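Local coordinates for protein short chain dehydrogenase (Rhodopseudomonas palustris, PDB 3H7A) that is probably a nicotinamide-dependent oxidoreductase of the short-chain dehydrogenase/reductase family, built on a Rossmann fold, at residues R6-V12 / E30-A36; D64-E68 / E112-A117; P83-T87 / S125-M129; T140-L146 / K159-R163. All coordinates share one frame; numbering follows the deposited sequence. Where two conformers were deposited one is given.

Overall arrangement
From the N terminus, contact 1 closes the first loop: the chain runs up strand 9-13, returns through helix 18-29 and lays strand 33-38 parallel beside strand 9-13. Contacts 2 and 3 then cross. Residues 64-68 and 83-87 come first, and helix 104-132 afterwards meets both, with 112-117 in contact 2 and 125-129 in contact 3. Contact 4 follows in series, a short return from the end of strand 135-142 to helix 153-173. Strands 9-13 and 84-89 are neighbours, so contacts 1 and 3 touch, with Ala11 N 2.8 Å from Val86 O. Contacts 2 and 4 meet where Cys115 packs on Gly161 and Leu162; contacts 2, 3 and 4 all reach the second subunit.

Contact 1: residues R6-V12 / E30-A36; sequences RNATVAV and EGFTVFA
Val10 is held at both ends by the neighbouring strand: its N donates to Thr33 O at 2.9 Å, and its O accepts from Phe35 N. The same parallel pattern brings Thr33 N to Ala8 O and, further along, Val12 N to Phe35 O at 2.8 Å with a nearly straight N-H (169°).

Before the strands proper, Arg6 takes over the polar work. Its N donates to Gly31 O, and its NE reaches Glu30 O at 2.7 Å, close to the guanidinium plane. A water ties Arg6 NH2 to both Glu30 O and Glu30 OE1, while Glu30 OE2 pairs with Lys26. Gly31, at positive phi, closes the Schellman motif of helix 18-29, so the arginine sits at a helix C-terminus, where the carbonyl oxygens would probably favour its positive charge.

The aromatic contact is a sandwich on Phe32. Arg6 runs extended from CG to NE (chi2 159°), which carries its CD over one face, 3.5 Å from the ring centroid, and lays the guanidinium flat beyond it, planes 14° apart; over the opposite face sits Val10 CG2, and Ala8 CB meets the edge. With an alanine in place of Arg6, Phe32 would probably lose the arginine's cover over that face, and Glu30 O its NE donor.

Apolar packing occupies both faces of the strand pair. Val12 CG2 touches Val34 CG1 at 3.8 Å on the face under helix 18-29; Thr9 CG2 meets Phe35 CE1 on the face toward helix 68-81. This is the first beta-alpha-beta unit of a Rossmann fold.

Contact 2: residues D64-E68 / E112-A117; sequences DARNE and EMACWA
Trp116 NE1 points its one N-H between two acceptors, Arg66 O at 3.1 Å and Glu68 OE1 at 3.3 Å. Both bonds are weak and bent, as expected of a shared hydrogen. The two oxygens lie at the indole edge near its plane, and the Glu68 carboxylate stands almost square to the ring (88°). The setting is the Rossmann-fold loop between strand 57-62 and helix 68-81, resting on helix 104-132, which also faces the second subunit: Glu68 has a long, weak ion pair with Arg108 of that subunit.

The loop itself is a type I turn from Asp64 to Asn67, and Asn67 then N-caps helix 68-81 through its side chain. Within it, Arg66 NE forms a salt bridge with Asp64 OD1 at 3.2 Å, using the syn lone pair of the carboxylate. The bend at chi3 (-66°) folds the arginine back so that its guanidinium can reach Asp64. Asp64 probably occupies the place of the aspartate that contacts the adenine of the cofactor in classical members of the family.

The aliphatic part of Arg66 lies across the start of the helical segment. Its CG packs by Glu112 CB, and its CD is 3.7 Å from Glu112 OE1; the other carboxylate oxygen, Glu112 OE2, is paired with Arg108 of the same chain. Met113 brings CE to Ala65 CB and to Arg66 CG, a doubtful contact because the side chain is modelled in two positions. Ala117 CB comes close as well, 3.1 Å from Ala65 O and 3.8 Å from Ala65 CB.

Contact 3: residues P83-T87 / S125-M129; sequences PLEVT and SARLM
Thr87 and Ser125 make the polar link, hydroxyl to hydroxyl: Thr87 OG1 donates to Ser125 OG at 2.6 Å. Ser125 OG is hydrogen-bonded in turn to Ser121 O, one turn earlier in the same helix, so the serine relays the threonine's bond into the helix backbone. The threonine hydroxyl lies beside its own backbone N (chi1 -67°), which turns it out from the strand to meet the helix. Were a valine to stand at Thr87, Ser125 OG would probably lose its donor, leaving the hydroxyl held to its own helix but no longer tied to the strand.

Around this pair the helix lies over the strand, its short axis 8.5 Å away and running nearly antiparallel at 154°. It is the classic layering of a Rossmann fold, with helix 104-132 covering strand 84-89, a central strand flanked by strands 9-13 and 135-142.

The apolar contacts come from two helix residues. Leu128 CD1 meets Leu84 CD2 at 3.8 Å, where Leu128 also packs on Leu75 of helix 68-81. Met129 lies across the strand backbone instead: its CG lies 3.4 Å from Leu84 O, and the extended chain beyond it (chi3 176°) carries CE across the strand backbone. There Met129 CE passes Leu84 CG and rests on the peptide links of the strand, 3.7 Å from Glu85 C and 3.6 Å from Thr87 N.

Contact 4: residues T140-L146 / K159-R163; sequences TGATASL and KFGLR
Lys159 fills the tight side of the contact, curling round Ser145 to donate from NZ to Thr140 O at 2.9 Å, in the carbonyl plane. Bends at chi2 and chi3 (-60° and -61°) wrap the chain so that CB and CE both pass Ser145 OG, at 3.5 and 3.6 Å. That hydroxyl is fixed by Ala142 N, which donates to it almost straight on, and a water joins it to Lys159 O. Nearby, the Phe160 ring wedges among carbonyls: Ala144 O meets its edge, 3.1 Å from CD1, while Ser145 O stands over one face. Phe160 also packs on Ala164 of the second subunit.

The looser side is partly water-mediated: a water joins Ser145 O to Arg163 NH1. Here Leu146 CD2 rests on a face of the Arg163 guanidinium, 3.5 Å from NE. Leu146 and Arg163 are both partly exposed, and the arginine's charge is paired with Glu237.

Lys159 probably corresponds to the lysine of the YxxxK motif of short-chain dehydrogenases, although this chain has phenylalanine at the tyrosine position. Strand 135-142 followed by helix 153-173 is the part of the Rossmann fold that carries the catalytic serine, tyrosine and lysine in classical members of the family.

Contact 1: residues R6-V12 / E30-A36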
loop_
_atom_site.group_PDB
_atom_site.type_symbol
_atom_site.label_atom_id
_atom_site.label_comp_id
_atom_site.label_asym_id
_atom_site.label_seq_id
_atom_site.Cartn_x
_atom_site.Cartn_y
_atom_site.Cartn_z
ATOM N N ARG B 6 -7.223 5.124 38.789
ATOM C CA ARG B 6 -5.982 5.658 38.254
ATOM C C ARG B 6 -6.008 7.161 38.432
ATOM O O ARG B 6 -7.054 7.801 38.286
ATOM C CB ARG B 6 -5.831 5.330 36.775
ATOM C CG ARG B 6 -5.610 3.872 36.472
ATOM C CD ARG B 6 -5.997 3.630 35.048
ATOM N NE ARG B 6 -6.045 2.216 34.702
ATOM C CZ ARG B 6 -5.045 1.549 34.144
ATOM N NH1 ARG B 6 -3.900 2.163 33.873
ATOM N NH2 ARG B 6 -5.190 0.266 33.854
ATOM N N ASN B 7 -4.858 7.731 38.750
ATOM C CA ASN B 7 -4.726 9.167 38.767
ATOM C C ASN B 7 -4.410 9.655 37.350
ATOM O O ASN B 7 -3.328 10.173 37.088
ATOM C CB ASN B 7 -3.633 9.579 39.760
ATOM C CG ASN B 7 -3.552 11.080 39.960
ATOM O OD1 ASN B 7 -2.479 11.614 40.246
ATOM N ND2 ASN B 7 -4.687 11.777 39.802
ATOM N N ALA B 8 -5.366 9.482 36.439
ATOM C CA ALA B 8 -5.142 9.743 35.019
ATOM C C ALA B 8 -6.458 9.979 34.306
ATOM O O ALA B 8 -7.507 9.442 34.709
ATOM C CB ALA B 8 -4.424 8.577 34.375
ATOM N N THR B 9 -6.402 10.778 33.248
ATOM C CA THR B 9 -7.566 10.992 32.382
ATOM C C THR B 9 -7.389 10.397 30.985
ATOM O O THR B 9 -6.263 10.240 30.509
ATOM C CB THR B 9 -7.945 12.478 32.240
ATOM O OG1 THR B 9 -6.777 13.240 31.918
ATOM C CG2 THR B 9 -8.548 12.998 33.529
ATOM N N VAL B 10 -8.520 10.053 30.372
ATOM C CA VAL B 10 -8.633 9.712 28.957
ATOM C C VAL B 10 -9.587 10.698 28.275
ATOM O O VAL B 10 -10.727 10.858 28.708
ATOM C CB VAL B 10 -9.182 8.263 28.752
ATOM C CG1 VAL B 10 -9.455 7.979 27.276
ATOM C CG2 VAL B 10 -8.216 7.256 29.288
ATOM N N ALA B 11 -9.129 11.367 27.217
ATOM C CA ALA B 11 -10.012 12.249 26.466
ATOM C C ALA B 11 -10.648 11.466 25.325
ATOM O O ALA B 11 -9.945 10.916 24.490
ATOM C CB ALA B 11 -9.253 13.436 25.940
ATOM N N VAL B 12 -11.974 11.378 25.313
ATOM C CA VAL B 12 -12.674 10.762 24.190
ATOM C C VAL B 12 -13.322 11.901 23.405
ATOM O O VAL B 12 -14.344 12.468 23.824
ATOM C CB VAL B 12 -13.714 9.697 24.636
ATOM C CG1 VAL B 12 -14.497 9.162 23.442
ATOM C CG2 VAL B 12 -13.034 8.551 25.351
ATOM N N GLU B 30 -11.797 0.506 33.258
ATOM C CA GLU B 30 -10.417 0.192 33.558
ATOM C C GLU B 30 -9.779 1.214 34.485
ATOM O O GLU B 30 -8.568 1.198 34.684
ATOM C CB GLU B 30 -9.601 0.081 32.266
ATOM C CG GLU B 30 -10.085 -1.014 31.300
ATOM C CD GLU B 30 -9.924 -2.436 31.844
ATOM O OE1 GLU B 30 -9.092 -2.665 32.753
ATOM O OE2 GLU B 30 -10.628 -3.335 31.341
ATOM N N GLY B 31 -10.585 2.113 35.037
ATOM C CA GLY B 31 -10.120 2.976 36.117
ATOM C C GLY B 31 -9.660 4.369 35.747
ATOM O O GLY B 31 -9.121 5.077 36.589
ATOM N N PHE B 32 -9.867 4.786 34.502
ATOM C CA PHE B 32 -9.500 6.148 34.119
ATOM C C PHE B 32 -10.677 7.090 34.360
ATOM O O PHE B 32 -11.827 6.652 34.340
ATOM C CB PHE B 32 -9.137 6.217 32.643
ATOM C CG PHE B 32 -7.829 5.572 32.287
ATOM C CD1 PHE B 32 -6.636 6.291 32.375
ATOM C CD2 PHE B 32 -7.792 4.272 31.804
ATOM C CE1 PHE B 32 -5.419 5.709 32.013
ATOM C CE2 PHE B 32 -6.575 3.667 31.441
ATOM C CZ PHE B 32 -5.391 4.394 31.538
ATOM N N THR B 33 -10.406 8.381 34.578
ATOM C CA THR B 33 -11.483 9.356 34.468
ATOM C C THR B 33 -11.620 9.723 32.999
ATOM O O THR B 33 -10.673 10.164 32.377
ATOM C CB THR B 33 -11.248 10.633 35.299
ATOM O OG1 THR B 33 -11.185 10.297 36.691
ATOM C CG2 THR B 33 -12.377 11.640 35.080
ATOM N N VAL B 34 -12.805 9.542 32.445
ATOM C CA VAL B 34 -13.007 9.868 31.047
ATOM C C VAL B 34 -13.572 11.276 30.916
ATOM O O VAL B 34 -14.526 11.633 31.586
ATOM C CB VAL B 34 -13.886 8.801 30.343
ATOM C CG1 VAL B 34 -14.251 9.232 28.907
ATOM C CG2 VAL B 34 -13.162 7.445 30.342
ATOM N N PHE B 35 -12.920 12.082 30.093
ATOM C CA PHE B 35 -13.463 13.332 29.610
ATOM C C PHE B 35 -14.112 13.038 28.279
ATOM O O PHE B 35 -13.441 12.696 27.311
ATOM C CB PHE B 35 -12.358 14.402 29.502
ATOM C CG PHE B 35 -12.165 15.172 30.781
ATOM C CD1 PHE B 35 -11.723 14.524 31.941
ATOM C CD2 PHE B 35 -12.490 16.528 30.851
ATOM C CE1 PHE B 35 -11.587 15.211 33.143
ATOM C CE2 PHE B 35 -12.348 17.234 32.050
ATOM C CZ PHE B 35 -11.892 16.573 33.194
ATOM N N ALA B 36 -15.431 13.141 28.251
ATOM C CA ALA B 36 -16.199 12.768 27.093
ATOM C C ALA B 36 -16.750 14.026 26.471
ATOM O O ALA B 36 -17.367 14.844 27.153
ATOM C CB ALA B 36 -17.327 11.833 27.513
HETATM O O HOH W 1 -7.080 -1.547 34.119
HETATM O O HOH W 2 -8.613 10.722 37.131
#

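Contact 2: residues D64-E68 / E112-A117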
loop_
_atom_site.group_PDB
_atom_site.type_symbol
_atom_site.label_atom_id
_atom_site.label_comp_id
_atom_site.label_asym_id
_atom_site.label_seq_id
_atom_site.Cartn_x
_atom_site.Cartn_y
_atom_site.Cartn_z
ATOM N N ASP B 64 -17.354 21.277 20.315
ATOM C CA ASP B 64 -17.329 21.309 18.870
ATOM C C ASP B 64 -15.871 21.224 18.423
ATOM O O ASP B 64 -15.127 22.207 18.474
ATOM C CB ASP B 64 -18.006 22.574 18.344
ATOM C CG ASP B 64 -18.040 22.633 16.831
ATOM O OD1 ASP B 64 -17.985 21.574 16.167
ATOM O OD2 ASP B 64 -18.130 23.755 16.305
ATOM N N ALA B 65 -15.491 20.039 17.954
ATOM C CA ALA B 65 -14.099 19.714 17.664
ATOM C C ALA B 65 -13.494 20.504 16.509
ATOM O O ALA B 65 -12.274 20.608 16.420
ATOM C CB ALA B 65 -13.939 18.217 17.452
ATOM N N ARG B 66 -14.335 21.099 15.658
ATOM C CA ARG B 66 -13.864 22.043 14.639
ATOM C C ARG B 66 -13.234 23.283 15.261
ATOM O O ARG B 66 -12.387 23.923 14.649
ATOM C CB ARG B 66 -15.002 22.491 13.732
ATOM C CG ARG B 66 -15.633 21.393 12.928
ATOM C CD ARG B 66 -16.823 21.922 12.166
ATOM N NE ARG B 66 -17.889 22.333 13.070
ATOM C CZ ARG B 66 -19.168 22.423 12.728
ATOM N NH1 ARG B 66 -19.559 22.122 11.492
ATOM N NH2 ARG B 66 -20.059 22.804 13.631
ATOM N N ASN B 67 -13.667 23.621 16.473
ATOM C CA ASN B 67 -13.217 24.822 17.164
ATOM C C ASN B 67 -11.942 24.525 17.967
ATOM O O ASN B 67 -11.985 23.864 19.007
ATOM C CB ASN B 67 -14.364 25.352 18.042
ATOM C CG ASN B 67 -14.141 26.778 18.546
ATOM O OD1 ASN B 67 -13.030 27.185 18.902
ATOM N ND2 ASN B 67 -15.225 27.540 18.599
ATOM N N GLU B 68 -10.811 25.025 17.472
ATOM C CA GLU B 68 -9.497 24.729 18.054
ATOM C C GLU B 68 -9.323 25.232 19.484
ATOM O O GLU B 68 -8.540 24.673 20.244
ATOM C CB GLU B 68 -8.370 25.261 17.165
ATOM C CG GLU B 68 -8.389 26.767 16.896
ATOM C CD GLU B 68 -9.244 27.165 15.697
ATOM O OE1 GLU B 68 -10.032 26.332 15.197
ATOM O OE2 GLU B 68 -9.124 28.325 15.262
ATOM N N GLU B 112 -12.681 20.259 8.353
ATOM C CA GLU B 112 -12.635 20.873 9.689
ATOM C C GLU B 112 -12.949 19.863 10.787
ATOM O O GLU B 112 -12.283 19.837 11.817
ATOM C CB GLU B 112 -13.598 22.056 9.808
ATOM C CG GLU B 112 -13.251 23.261 8.931
ATOM C CD GLU B 112 -14.264 24.403 9.053
ATOM O OE1 GLU B 112 -15.392 24.193 9.570
ATOM O OE2 GLU B 112 -13.919 25.520 8.626
ATOM N N MET B 113 -13.945 19.025 10.524
ATOM C CA MET B 113 -14.448 18.057 11.497
ATOM C C MET B 113 -13.545 16.816 11.603
ATOM O O MET B 113 -13.185 16.403 12.704
ATOM C CB MET B 113 -15.894 17.674 11.120
ATOM C CG MET B 113 -16.685 16.847 12.138
ATOM S SD MET B 113 -17.687 17.729 13.377
ATOM C CE MET B 113 -16.466 18.132 14.608
ATOM N N ALA B 114 -13.182 16.235 10.458
ATOM C CA ALA B 114 -12.503 14.928 10.410
ATOM C C ALA B 114 -10.978 14.943 10.313
ATOM O O ALA B 114 -10.339 13.906 10.466
ATOM C CB ALA B 114 -13.076 14.099 9.260
ATOM N N CYS B 115 -10.399 16.099 10.018
ATOM C CA CYS B 115 -8.973 16.179 9.796
ATOM C C CYS B 115 -8.296 17.267 10.645
ATOM O O CYS B 115 -7.374 16.981 11.410
ATOM C CB CYS B 115 -8.681 16.413 8.319
ATOM S SG CYS B 115 -6.889 16.493 8.045
ATOM N N TRP B 116 -8.777 18.501 10.489
ATOM C CA TRP B 116 -8.324 19.666 11.242
ATOM C C TRP B 116 -8.494 19.412 12.726
ATOM O O TRP B 116 -7.563 19.570 13.498
ATOM C CB TRP B 116 -9.126 20.900 10.809
ATOM C CG TRP B 116 -9.068 22.077 11.761
ATOM C CD1 TRP B 116 -10.071 22.528 12.576
ATOM C CD2 TRP B 116 -7.948 22.945 11.985
ATOM N NE1 TRP B 116 -9.640 23.621 13.297
ATOM C CE2 TRP B 116 -8.343 23.896 12.951
ATOM C CE3 TRP B 116 -6.650 23.010 11.463
ATOM C CZ2 TRP B 116 -7.486 24.895 13.406
ATOM C CZ3 TRP B 116 -5.802 24.005 11.909
ATOM C CH2 TRP B 116 -6.224 24.936 12.876
ATOM N N ALA B 117 -9.670 18.945 13.107
ATOM C CA ALA B 117 -9.952 18.667 14.509
ATOM C C ALA B 117 -9.002 17.628 15.083
ATOM O O ALA B 117 -8.615 17.709 16.256
ATOM C CB ALA B 117 -11.364 18.212 14.654
#

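Contact 3: residues P83-T87 / S125-M129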
loop_
_atom_site.group_PDB
_atom_site.type_symbol
_atom_site.label_atom_id
_atom_site.label_comp_id
_atom_site.label_asym_id
_atom_site.label_seq_id
_atom_site.Cartn_x
_atom_site.Cartn_y
_atom_site.Cartn_z
ATOM N N PRO B 83 -3.323 13.750 35.109
ATOM C CA PRO B 83 -2.484 13.616 33.917
ATOM C C PRO B 83 -3.186 12.939 32.739
ATOM O O PRO B 83 -3.721 11.835 32.873
ATOM C CB PRO B 83 -1.326 12.754 34.413
ATOM C CG PRO B 83 -1.180 13.146 35.838
ATOM C CD PRO B 83 -2.570 13.402 36.333
ATOM N N LEU B 84 -3.227 13.644 31.612
ATOM C CA LEU B 84 -3.801 13.124 30.385
ATOM C C LEU B 84 -2.921 11.996 29.841
ATOM O O LEU B 84 -1.772 12.230 29.449
ATOM C CB LEU B 84 -3.954 14.250 29.351
ATOM C CG LEU B 84 -4.540 13.848 27.993
ATOM C CD1 LEU B 84 -5.971 13.409 28.097
ATOM C CD2 LEU B 84 -4.430 15.007 27.048
ATOM N N GLU B 85 -3.462 10.777 29.831
ATOM C CA GLU B 85 -2.700 9.591 29.397
ATOM C C GLU B 85 -3.094 8.976 28.061
ATOM O O GLU B 85 -2.273 8.327 27.414
ATOM C CB GLU B 85 -2.703 8.514 30.474
ATOM C CG GLU B 85 -1.477 8.647 31.328
ATOM C CD GLU B 85 -1.512 7.825 32.575
ATOM O OE1 GLU B 85 -2.108 6.722 32.551
ATOM O OE2 GLU B 85 -0.922 8.294 33.580
ATOM N N VAL B 86 -4.355 9.148 27.672
ATOM C CA VAL B 86 -4.858 8.620 26.407
ATOM C C VAL B 86 -5.794 9.649 25.785
ATOM O O VAL B 86 -6.671 10.152 26.467
ATOM C CB VAL B 86 -5.613 7.278 26.606
ATOM C CG1 VAL B 86 -6.090 6.688 25.266
ATOM C CG2 VAL B 86 -4.747 6.262 27.322
ATOM N N THR B 87 -5.583 9.990 24.509
ATOM C CA THR B 87 -6.600 10.721 23.733
ATOM C C THR B 87 -7.121 9.808 22.630
ATOM O O THR B 87 -6.331 9.226 21.904
ATOM C CB THR B 87 -6.032 12.008 23.091
ATOM O OG1 THR B 87 -5.708 12.944 24.118
ATOM C CG2 THR B 87 -7.051 12.673 22.125
ATOM N N SER B 125 -2.722 17.237 22.584
ATOM C CA SER B 125 -2.475 16.056 23.409
ATOM C C SER B 125 -0.983 15.769 23.571
ATOM O O SER B 125 -0.533 15.489 24.666
ATOM C CB SER B 125 -3.174 14.839 22.830
ATOM O OG SER B 125 -4.576 14.999 22.928
ATOM N N ALA B 126 -0.229 15.854 22.474
ATOM C CA ALA B 126 1.216 15.689 22.495
ATOM C C ALA B 126 1.897 16.704 23.419
ATOM O O ALA B 126 2.791 16.340 24.168
ATOM C CB ALA B 126 1.770 15.818 21.088
ATOM N N ARG B 127 1.486 17.972 23.350
ATOM C CA ARG B 127 2.037 19.009 24.217
ATOM C C ARG B 127 1.861 18.617 25.679
ATOM O O ARG B 127 2.826 18.608 26.439
ATOM C CB ARG B 127 1.391 20.366 23.943
ATOM C CG ARG B 127 1.992 21.507 24.759
ATOM C CD ARG B 127 1.265 22.850 24.565
ATOM N NE ARG B 127 -0.192 22.713 24.539
ATOM C CZ ARG B 127 -0.995 22.703 25.608
ATOM N NH1 ARG B 127 -0.512 22.832 26.843
ATOM N NH2 ARG B 127 -2.302 22.560 25.434
ATOM N N LEU B 128 0.639 18.245 26.049
ATOM C CA LEU B 128 0.346 17.855 27.431
ATOM C C LEU B 128 1.063 16.579 27.868
ATOM O O LEU B 128 1.633 16.539 28.965
ATOM C CB LEU B 128 -1.162 17.721 27.641
ATOM C CG LEU B 128 -1.961 18.997 27.392
ATOM C CD1 LEU B 128 -3.417 18.680 27.183
ATOM C CD2 LEU B 128 -1.789 20.005 28.507
ATOM N N MET B 129 1.053 15.554 27.009
ATOM C CA MET B 129 1.622 14.245 27.344
ATOM C C MET B 129 3.151 14.243 27.458
ATOM O O MET B 129 3.709 13.567 28.328
ATOM C CB MET B 129 1.183 13.182 26.327
ATOM C CG MET B 129 -0.255 12.742 26.427
ATOM S SD MET B 129 -0.791 11.907 24.912
ATOM C CE MET B 129 -2.428 11.439 25.424
#

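Contact 4: residues T140-L146 / K159-R163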
loop_
_atom_site.group_PDB
_atom_site.type_symbol
_atom_site.label_atom_id
_atom_site.label_comp_id
_atom_site.label_asym_id
_atom_site.label_seq_id
_atom_site.Cartn_x
_atom_site.Cartn_y
_atom_site.Cartn_z
ATOM N N THR B 140 -9.374 7.294 15.072
ATOM C CA THR B 140 -10.277 6.371 14.380
ATOM C C THR B 140 -10.320 6.653 12.888
ATOM O O THR B 140 -10.778 7.715 12.473
ATOM C CB THR B 140 -11.713 6.437 14.924
ATOM O OG1 THR B 140 -11.709 6.187 16.336
ATOM C CG2 THR B 140 -12.574 5.391 14.257
ATOM N N GLY B 141 -9.877 5.677 12.097
ATOM C CA GLY B 141 -9.891 5.769 10.633
ATOM C C GLY B 141 -11.009 4.954 10.022
ATOM O O GLY B 141 -11.789 4.335 10.734
ATOM N N ALA B 142 -11.086 4.954 8.693
ATOM C CA ALA B 142 -12.147 4.243 7.972
ATOM C C ALA B 142 -11.492 3.670 6.738
ATOM O O ALA B 142 -10.320 3.956 6.493
ATOM C CB ALA B 142 -13.244 5.235 7.561
ATOM N N THR B 143 -12.226 2.910 5.923
ATOM C CA THR B 143 -11.667 2.470 4.642
ATOM C C THR B 143 -11.374 3.672 3.746
ATOM O O THR B 143 -10.439 3.629 2.930
ATOM C CB THR B 143 -12.579 1.507 3.880
ATOM O OG1 THR B 143 -13.847 2.122 3.680
ATOM C CG2 THR B 143 -12.761 0.225 4.645
ATOM N N ALA B 144 -12.156 4.746 3.917
ATOM C CA ALA B 144 -11.921 5.988 3.186
ATOM C C ALA B 144 -10.599 6.641 3.617
ATOM O O ALA B 144 -10.138 7.547 2.947
ATOM C CB ALA B 144 -13.087 6.953 3.341
ATOM N N SER B 145 -9.972 6.146 4.698
ATOM C CA SER B 145 -8.583 6.530 5.026
ATOM C C SER B 145 -7.542 5.968 4.074
ATOM O O SER B 145 -6.421 6.493 3.995
ATOM C CB SER B 145 -8.201 6.109 6.445
ATOM O OG SER B 145 -9.159 6.589 7.353
ATOM N N LEU B 146 -7.916 4.907 3.357
ATOM C CA LEU B 146 -6.975 4.120 2.562
ATOM C C LEU B 146 -7.190 4.223 1.053
ATOM O O LEU B 146 -6.220 4.225 0.295
ATOM C CB LEU B 146 -7.001 2.653 2.991
ATOM C CG LEU B 146 -6.718 2.334 4.460
ATOM C CD1 LEU B 146 -6.957 0.865 4.715
ATOM C CD2 LEU B 146 -5.298 2.717 4.808
ATOM N N LYS B 159 -10.113 11.959 5.596
ATOM C CA LYS B 159 -9.600 10.729 6.250
ATOM C C LYS B 159 -8.128 10.398 5.909
ATOM O O LYS B 159 -7.351 10.041 6.800
ATOM C CB LYS B 159 -10.515 9.509 6.025
ATOM C CG LYS B 159 -11.953 9.688 6.501
ATOM C CD LYS B 159 -12.093 9.984 8.006
ATOM C CE LYS B 159 -11.559 8.887 8.863
ATOM N NZ LYS B 159 -11.950 9.119 10.286
ATOM N N PHE B 160 -7.758 10.558 4.639
ATOM C CA PHE B 160 -6.367 10.439 4.188
ATOM C C PHE B 160 -5.539 11.469 4.941
ATOM O O PHE B 160 -4.470 11.156 5.464
ATOM C CB PHE B 160 -6.259 10.749 2.703
ATOM C CG PHE B 160 -6.387 9.556 1.794
ATOM C CD1 PHE B 160 -7.528 8.751 1.807
ATOM C CD2 PHE B 160 -5.417 9.320 0.823
ATOM C CE1 PHE B 160 -7.644 7.697 0.905
ATOM C CE2 PHE B 160 -5.530 8.278 -0.053
ATOM C CZ PHE B 160 -6.662 7.479 -0.031
ATOM N N GLY B 161 -6.060 12.694 5.006
ATOM C CA GLY B 161 -5.397 13.799 5.710
ATOM C C GLY B 161 -5.143 13.462 7.168
ATOM O O GLY B 161 -4.047 13.701 7.679
ATOM N N LEU B 162 -6.147 12.890 7.839
ATOM C CA LEU B 162 -5.971 12.440 9.235
ATOM C C LEU B 162 -4.886 11.336 9.374
ATOM O O LEU B 162 -4.073 11.333 10.322
ATOM C CB LEU B 162 -7.319 11.949 9.822
ATOM C CG LEU B 162 -7.266 11.636 11.327
ATOM C CD1 LEU B 162 -7.058 12.912 12.109
ATOM C CD2 LEU B 162 -8.532 10.908 11.798
ATOM N N ARG B 163 -4.880 10.396 8.429
ATOM C CA ARG B 163 -3.904 9.306 8.420
ATOM C C ARG B 163 -2.482 9.856 8.316
ATOM O O ARG B 163 -1.598 9.446 9.069
ATOM C CB ARG B 163 -4.198 8.348 7.257
ATOM C CG ARG B 163 -3.314 7.126 7.242
ATOM C CD ARG B 163 -3.756 6.188 6.140
ATOM N NE ARG B 163 -2.999 4.944 6.233
ATOM C CZ ARG B 163 -2.129 4.529 5.323
ATOM N NH1 ARG B 163 -1.899 5.255 4.234
ATOM N NH2 ARG B 163 -1.496 3.378 5.503
HETATM O O HOH W 3 -8.110 8.470 8.937
HETATM O O HOH W 4 -3.958 6.945 2.680
#